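Side-chain contacts in PilX (Neisseria meningitidis, PDB 2OPE), which is a minor type IV pilin that probably modulates the aggregation and adhesion conferred by the pili of this pathogen: residues S23-F26 against I27-P31; T37-S40 against K41-F45. One frame throughout, in Å; residues are numbered along the deposited sequence.

Contact 1 (S23-F26 against I27-P31)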
ATOM      1  N   SER A  23       8.639  -5.662  -4.538  1.00 46.36           N
ATOM      2  CA  SER A  23       9.453  -4.657  -3.928  1.00 46.52           C
ATOM      3  C   SER A  23      10.516  -5.272  -3.029  1.00 45.74           C
ATOM      4  O   SER A  23      11.681  -4.888  -3.068  1.00 43.93           O
ATOM      5  CB  SER A  23       8.586  -3.676  -3.115  1.00 47.66           C
ATOM      6  OG  SER A  23       7.676  -2.983  -3.985  1.00 48.47           O
ATOM      7  N   LYS A  24      10.102  -6.214  -2.200  1.00 46.35           N
ATOM      8  CA  LYS A  24      11.013  -6.810  -1.245  1.00 46.84           C
ATOM      9  C   LYS A  24      12.125  -7.612  -1.972  1.00 46.16           C
ATOM     10  O   LYS A  24      13.298  -7.500  -1.665  1.00 43.44           O
ATOM     11  CB  LYS A  24      10.193  -7.677  -0.292  1.00 48.69           C
ATOM     12  CG  LYS A  24      10.925  -8.850   0.383  1.00 50.20           C
ATOM     13  CD  LYS A  24      10.007  -9.630   1.352  1.00 49.73           C
ATOM     14  CE  LYS A  24      10.801 -10.547   2.367  1.00 50.62           C
ATOM     15  NZ  LYS A  24       9.930 -10.995   3.544  1.00 51.38           N
ATOM     16  N   GLN A  25      11.739  -8.394  -2.970  1.00 46.57           N
ATOM     17  CA  GLN A  25      12.614  -9.427  -3.525  1.00 46.92           C
ATOM     18  C   GLN A  25      13.462  -8.869  -4.687  1.00 46.72           C
ATOM     19  O   GLN A  25      14.504  -9.412  -4.997  1.00 45.02           O
ATOM     20  CB  GLN A  25      11.757 -10.580  -4.048  1.00 46.98           C
ATOM     21  CG  GLN A  25      10.980 -11.299  -2.977  1.00 50.38           C
ATOM     22  CD  GLN A  25      11.890 -11.915  -1.877  1.00 52.13           C
ATOM     23  OE1 GLN A  25      13.016 -12.352  -2.127  1.00 53.52           O
ATOM     24  NE2 GLN A  25      11.396 -11.913  -0.666  1.00 51.02           N
ATOM     25  N   PHE A  26      12.983  -7.797  -5.327  1.00 44.75           N
ATOM     26  CA  PHE A  26      13.692  -7.195  -6.432  1.00 46.13           C
ATOM     27  C   PHE A  26      14.246  -5.820  -6.097  1.00 46.91           C
ATOM     28  O   PHE A  26      15.172  -5.377  -6.742  1.00 50.61           O
ATOM     29  CB  PHE A  26      12.820  -7.157  -7.723  1.00 44.75           C
ATOM     30  CG  PHE A  26      12.553  -8.549  -8.288  1.00 45.88           C
ATOM     31  CD1 PHE A  26      13.437  -9.137  -9.203  1.00 45.43           C
ATOM     32  CD2 PHE A  26      11.472  -9.303  -7.857  1.00 44.91           C
ATOM     33  CE1 PHE A  26      13.211 -10.407  -9.689  1.00 44.07           C
ATOM     34  CE2 PHE A  26      11.247 -10.581  -8.366  1.00 43.21           C
ATOM     35  CZ  PHE A  26      12.094 -11.114  -9.277  1.00 43.58           C
ATOM     36  N   ILE A  27      13.698  -5.107  -5.129  1.00 46.31           N
ATOM     37  CA  ILE A  27      14.257  -3.782  -4.872  1.00 46.59           C
ATOM     38  C   ILE A  27      15.074  -3.728  -3.560  1.00 48.55           C
ATOM     39  O   ILE A  27      16.260  -3.349  -3.565  1.00 48.24           O
ATOM     40  CB  ILE A  27      13.188  -2.681  -4.941  1.00 45.66           C
ATOM     41  CG1 ILE A  27      12.518  -2.734  -6.316  1.00 44.69           C
ATOM     42  CG2 ILE A  27      13.834  -1.267  -4.706  1.00 43.55           C
ATOM     43  CD1 ILE A  27      11.404  -1.698  -6.538  1.00 45.74           C
ATOM     44  N   LEU A  28      14.430  -4.126  -2.463  1.00 48.38           N
ATOM     45  CA  LEU A  28      15.073  -4.184  -1.165  1.00 49.23           C
ATOM     46  C   LEU A  28      16.288  -5.115  -1.175  1.00 50.73           C
ATOM     47  O   LEU A  28      17.292  -4.858  -0.484  1.00 52.89           O
ATOM     48  CB  LEU A  28      14.071  -4.649  -0.110  1.00 47.29           C
ATOM     49  CG  LEU A  28      12.870  -3.715   0.065  1.00 46.64           C
ATOM     50  CD1 LEU A  28      12.202  -4.035   1.384  1.00 46.44           C
ATOM     51  CD2 LEU A  28      13.288  -2.257   0.026  1.00 45.64           C
ATOM     52  N   LYS A  29      16.219  -6.150  -2.003  1.00 49.19           N
ATOM     53  CA  LYS A  29      17.169  -7.249  -1.948  1.00 49.39           C
ATOM     54  C   LYS A  29      18.482  -6.925  -2.650  1.00 49.74           C
ATOM     55  O   LYS A  29      19.487  -7.575  -2.412  1.00 52.28           O
ATOM     56  CB  LYS A  29      16.540  -8.497  -2.570  1.00 48.50           C
ATOM     57  CG  LYS A  29      16.976  -9.797  -2.013  1.00 48.37           C
ATOM     58  CD  LYS A  29      16.417 -10.939  -2.854  1.00 48.20           C
ATOM     59  CE  LYS A  29      16.431 -12.253  -2.107  1.00 49.37           C
ATOM     60  NZ  LYS A  29      15.955 -13.424  -2.952  1.00 49.78           N
ATOM     61  N   ASN A  30      18.474  -5.928  -3.515  1.00 49.66           N
ATOM     62  CA  ASN A  30      19.696  -5.434  -4.119  1.00 49.62           C
ATOM     63  C   ASN A  30      20.735  -5.195  -3.017  1.00 50.81           C
ATOM     64  O   ASN A  30      20.495  -4.432  -2.059  1.00 51.20           O
ATOM     65  CB  ASN A  30      19.412  -4.152  -4.896  1.00 50.02           C
ATOM     66  CG  ASN A  30      20.576  -3.713  -5.737  1.00 50.05           C
ATOM     67  OD1 ASN A  30      21.604  -3.309  -5.202  1.00 50.51           O
ATOM     68  ND2 ASN A  30      20.417  -3.757  -7.071  1.00 48.53           N
ATOM     69  N   PRO A  31      21.899  -5.856  -3.162  1.00 49.39           N
ATOM     70  CA  PRO A  31      22.920  -5.925  -2.160  1.00 47.50           C
ATOM     71  C   PRO A  31      23.630  -4.606  -1.988  1.00 46.59           C
ATOM     72  O   PRO A  31      24.062  -4.301  -0.876  1.00 47.50           O
ATOM     73  CB  PRO A  31      23.900  -6.973  -2.724  1.00 47.93           C
ATOM     74  CG  PRO A  31      23.670  -6.969  -4.181  1.00 47.96           C
ATOM     75  CD  PRO A  31      22.257  -6.589  -4.395  1.00 48.59           C
TER
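S23 O receives two backbone N-H groups from the last turn of helix 5-28, those of I27 and L28, and the helix widens here into a pi-type turn. The bond from L28 N to S23 O is 2.9 Å long and almost straight, with 168° at the hydrogen, and it arrives close to the line of the carbonyl bond. I27 N lies at the same distance from S23 O, but its bond is bent to 140° and comes in from above the carbonyl plane. One oxygen thus serves an i+4 and an i+5 donor together.

The side chains follow the widened backbone. L28 CG stands opposite its own carbonyl carbon, beside the backbone N (chi1 -62°), which directs the isobutyl group back along the previous turn and brings CG within 3.8 Å of K24 CA. I27 CB rests 3.3 Å from S23 O. On the solvent-facing side, the extended chain of K29 crosses that of Q25 obliquely and passes over the backbone, with K29 CD 3.3 Å from Q25 O. The Q25 chain folds at chi2, and the weak hydrogen bond from K29 NZ to Q25 OE1, 3.2 Å, joins the two polar ends. The hydroxyl of S23 turns back into the helix, bonding to I19 O, while R72 donates to L28 O at the terminus. A carbonyl shared between i+4 and i+5 donors is characteristic of a helix changing to wider turns at its C-terminal end, here that of the long N-terminal helix of the pilin fold, present without its first part.

Contact 2 (T37-S40 against K41-F45)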
ATOM      1  N   THR A  37      18.873   5.491  -3.619  1.00 46.84           N
ATOM      2  CA  THR A  37      18.519   4.687  -4.783  1.00 46.55           C
ATOM      3  C   THR A  37      17.364   3.706  -4.521  1.00 47.74           C
ATOM      4  O   THR A  37      16.455   3.568  -5.340  1.00 47.57           O
ATOM      5  CB  THR A  37      19.749   3.946  -5.276  1.00 46.29           C
ATOM      6  OG1 THR A  37      20.737   4.915  -5.656  1.00 45.15           O
ATOM      7  CG2 THR A  37      19.430   3.046  -6.458  1.00 44.31           C
ATOM      8  N   ILE A  38      17.389   3.036  -3.370  1.00 48.54           N
ATOM      9  CA  ILE A  38      16.303   2.131  -3.005  1.00 48.47           C
ATOM     10  C   ILE A  38      15.002   2.935  -2.918  1.00 48.34           C
ATOM     11  O   ILE A  38      13.971   2.509  -3.410  1.00 49.42           O
ATOM     12  CB  ILE A  38      16.541   1.467  -1.606  1.00 49.71           C
ATOM     13  CG1 ILE A  38      17.830   0.599  -1.565  1.00 49.60           C
ATOM     14  CG2 ILE A  38      15.285   0.707  -1.122  1.00 48.71           C
ATOM     15  CD1 ILE A  38      17.899  -0.485  -2.582  1.00 49.30           C
ATOM     16  N   LYS A  39      15.056   4.090  -2.258  1.00 46.88           N
ATOM     17  CA  LYS A  39      13.880   4.907  -2.035  1.00 44.94           C
ATOM     18  C   LYS A  39      13.252   5.375  -3.351  1.00 47.35           C
ATOM     19  O   LYS A  39      12.054   5.214  -3.541  1.00 47.10           O
ATOM     20  CB  LYS A  39      14.203   6.116  -1.148  1.00 43.84           C
ATOM     21  CG  LYS A  39      13.021   7.105  -0.988  1.00 41.71           C
ATOM     22  CD  LYS A  39      13.248   8.092   0.130  1.00 43.29           C
ATOM     23  CE  LYS A  39      12.085   9.146   0.234  1.00 43.65           C
ATOM     24  NZ  LYS A  39      11.865   9.854  -1.066  1.00 42.44           N
ATOM     25  N   SER A  40      14.043   5.935  -4.276  1.00 48.38           N
ATOM     26  CA  SER A  40      13.414   6.401  -5.518  1.00 49.02           C
ATOM     27  C   SER A  40      12.966   5.259  -6.405  1.00 46.74           C
ATOM     28  O   SER A  40      11.939   5.360  -7.066  1.00 44.97           O
ATOM     29  CB  SER A  40      14.270   7.432  -6.304  1.00 49.95           C
ATOM     30  OG  SER A  40      15.626   7.083  -6.309  1.00 51.85           O
ATOM     31  N   LYS A  41      13.743   4.181  -6.441  1.00 47.02           N
ATOM     32  CA  LYS A  41      13.265   2.949  -7.105  1.00 46.52           C
ATOM     33  C   LYS A  41      11.922   2.456  -6.541  1.00 47.11           C
ATOM     34  O   LYS A  41      10.986   2.213  -7.310  1.00 48.29           O
ATOM     35  CB  LYS A  41      14.320   1.852  -7.079  1.00 46.90           C
ATOM     36  CG  LYS A  41      15.450   2.034  -8.122  1.00 46.75           C
ATOM     37  CD  LYS A  41      16.418   0.869  -8.020  1.00 47.27           C
ATOM     38  CE  LYS A  41      17.650   0.977  -8.969  1.00 46.37           C
ATOM     39  NZ  LYS A  41      18.655  -0.102  -8.648  1.00 44.82           N
ATOM     40  N   LEU A  42      11.773   2.385  -5.222  1.00 45.46           N
ATOM     41  CA  LEU A  42      10.479   1.978  -4.691  1.00 46.71           C
ATOM     42  C   LEU A  42       9.360   2.869  -5.207  1.00 47.04           C
ATOM     43  O   LEU A  42       8.309   2.382  -5.640  1.00 48.02           O
ATOM     44  CB  LEU A  42      10.481   1.997  -3.149  1.00 45.57           C
ATOM     45  CG  LEU A  42      11.260   0.828  -2.520  1.00 45.68           C
ATOM     46  CD1 LEU A  42      11.630   1.137  -1.064  1.00 45.86           C
ATOM     47  CD2 LEU A  42      10.505  -0.500  -2.647  1.00 44.08           C
ATOM     48  N   GLU A  43       9.595   4.183  -5.132  1.00 47.04           N
ATOM     49  CA  GLU A  43       8.640   5.220  -5.549  1.00 45.11           C
ATOM     50  C   GLU A  43       8.278   5.127  -7.034  1.00 45.12           C
ATOM     51  O   GLU A  43       7.119   5.255  -7.394  1.00 47.97           O
ATOM     52  CB  GLU A  43       9.159   6.634  -5.147  1.00 42.82           C
ATOM     53  CG  GLU A  43       9.290   6.822  -3.607  1.00 42.87           C
ATOM     54  CD  GLU A  43       9.958   8.134  -3.194  1.00 44.34           C
ATOM     55  OE1 GLU A  43      10.598   8.800  -4.034  1.00 44.09           O
ATOM     56  OE2 GLU A  43       9.843   8.520  -2.011  1.00 44.59           O
ATOM     57  N   ARG A  44       9.257   4.932  -7.903  1.00 45.57           N
ATOM     58  CA  ARG A  44       8.974   4.757  -9.334  1.00 46.06           C
ATOM     59  C   ARG A  44       8.233   3.473  -9.596  1.00 45.19           C
ATOM     60  O   ARG A  44       7.309   3.443 -10.386  1.00 46.84           O
ATOM     61  CB  ARG A  44      10.269   4.728 -10.141  1.00 47.26           C
ATOM     62  CG  ARG A  44      10.515   5.983 -10.893  1.00 51.46           C
ATOM     63  CD  ARG A  44      11.852   5.949 -11.567  1.00 53.01           C
ATOM     64  NE  ARG A  44      12.905   5.878 -10.567  1.00 54.36           N
ATOM     65  CZ  ARG A  44      13.621   6.929 -10.195  1.00 55.91           C
ATOM     66  NH1 ARG A  44      14.581   6.788  -9.277  1.00 56.35           N
ATOM     67  NH2 ARG A  44      13.390   8.119 -10.766  1.00 55.70           N
ATOM     68  N   PHE A  45       8.671   2.390  -8.965  1.00 45.40           N
ATOM     69  CA  PHE A  45       8.095   1.097  -9.252  1.00 46.78           C
ATOM     70  C   PHE A  45       6.632   1.086  -8.831  1.00 47.68           C
ATOM     71  O   PHE A  45       5.752   0.789  -9.618  1.00 46.66           O
ATOM     72  CB  PHE A  45       8.821  -0.060  -8.554  1.00 45.82           C
ATOM     73  CG  PHE A  45       8.078  -1.359  -8.704  1.00 46.14           C
ATOM     74  CD1 PHE A  45       7.549  -2.031  -7.587  1.00 45.77           C
ATOM     75  CD2 PHE A  45       7.774  -1.827  -9.962  1.00 43.91           C
ATOM     76  CE1 PHE A  45       6.822  -3.205  -7.750  1.00 44.25           C
ATOM     77  CE2 PHE A  45       7.043  -2.996 -10.129  1.00 44.75           C
ATOM     78  CZ  PHE A  45       6.564  -3.684  -9.022  1.00 44.83           C
TER
HETATM   79  O   HOH W   1      12.829   9.855  -3.418  1.00 52.70           O
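K41, L42, E43 and R44 donate their backbone N-H groups to the carbonyls of T37, I38, K39 and S40 in turn, the regular i to i+4 ladder of an alpha-helix; the bond from R44 N to S40 O, 2.8 Å, is nearly straight at 164°, much like the other three. Along this part of helix 35-48 the side chains pair at the same spacing. I38 and L42 lie alongside each other, I38 CG2 meeting L42 CD1 at 3.7 Å, and L42 also packs on F65 of strand 59-65. T37 and K41 run in the same direction as well: the methyl CG2, anti to the backbone N, is 3.7 Å from K41 CE, while the ammonium group of K41 makes a salt bridge with D33.

Near S40, the bend of R44 at chi3 (-64°) brings its guanidinium back over the preceding turn, so that R44 NH1 lies a close 3.1 Å from S40 CB. The S40 hydroxyl itself bonds to Q36 O.

The charged pair is K39 and E43, whose chains cross. K39 NZ forms a salt bridge with E43 OE2 at 2.6 Å, meeting the carboxylate on its syn side but 29° out of its plane. A water completes the link, accepting from K39 NZ and donating to E43 OE1.

In the fold
Contact 1 closes helix 5-28 at its C-terminal end, and contact 2 follows it in the chain on helix 35-48, beyond the short loop between the two helices. Their centres are about 11 Å apart, on the same side of the chain's centre, and the helices touch directly: I27 CD1 packs on F45 CB at 3.7 Å, and S23 CB meets L42 CD2. Thus the mutually facing sides of both contacts meet in one interface, whereas the pairs Q25-K29 and K39-E43 lie away from it. Contact 1 also reaches strand 74-80 through Y74, and contact 2 reaches strand 59-65, so together they join the long helix, the second helix and the antiparallel sheet of the pilin fold.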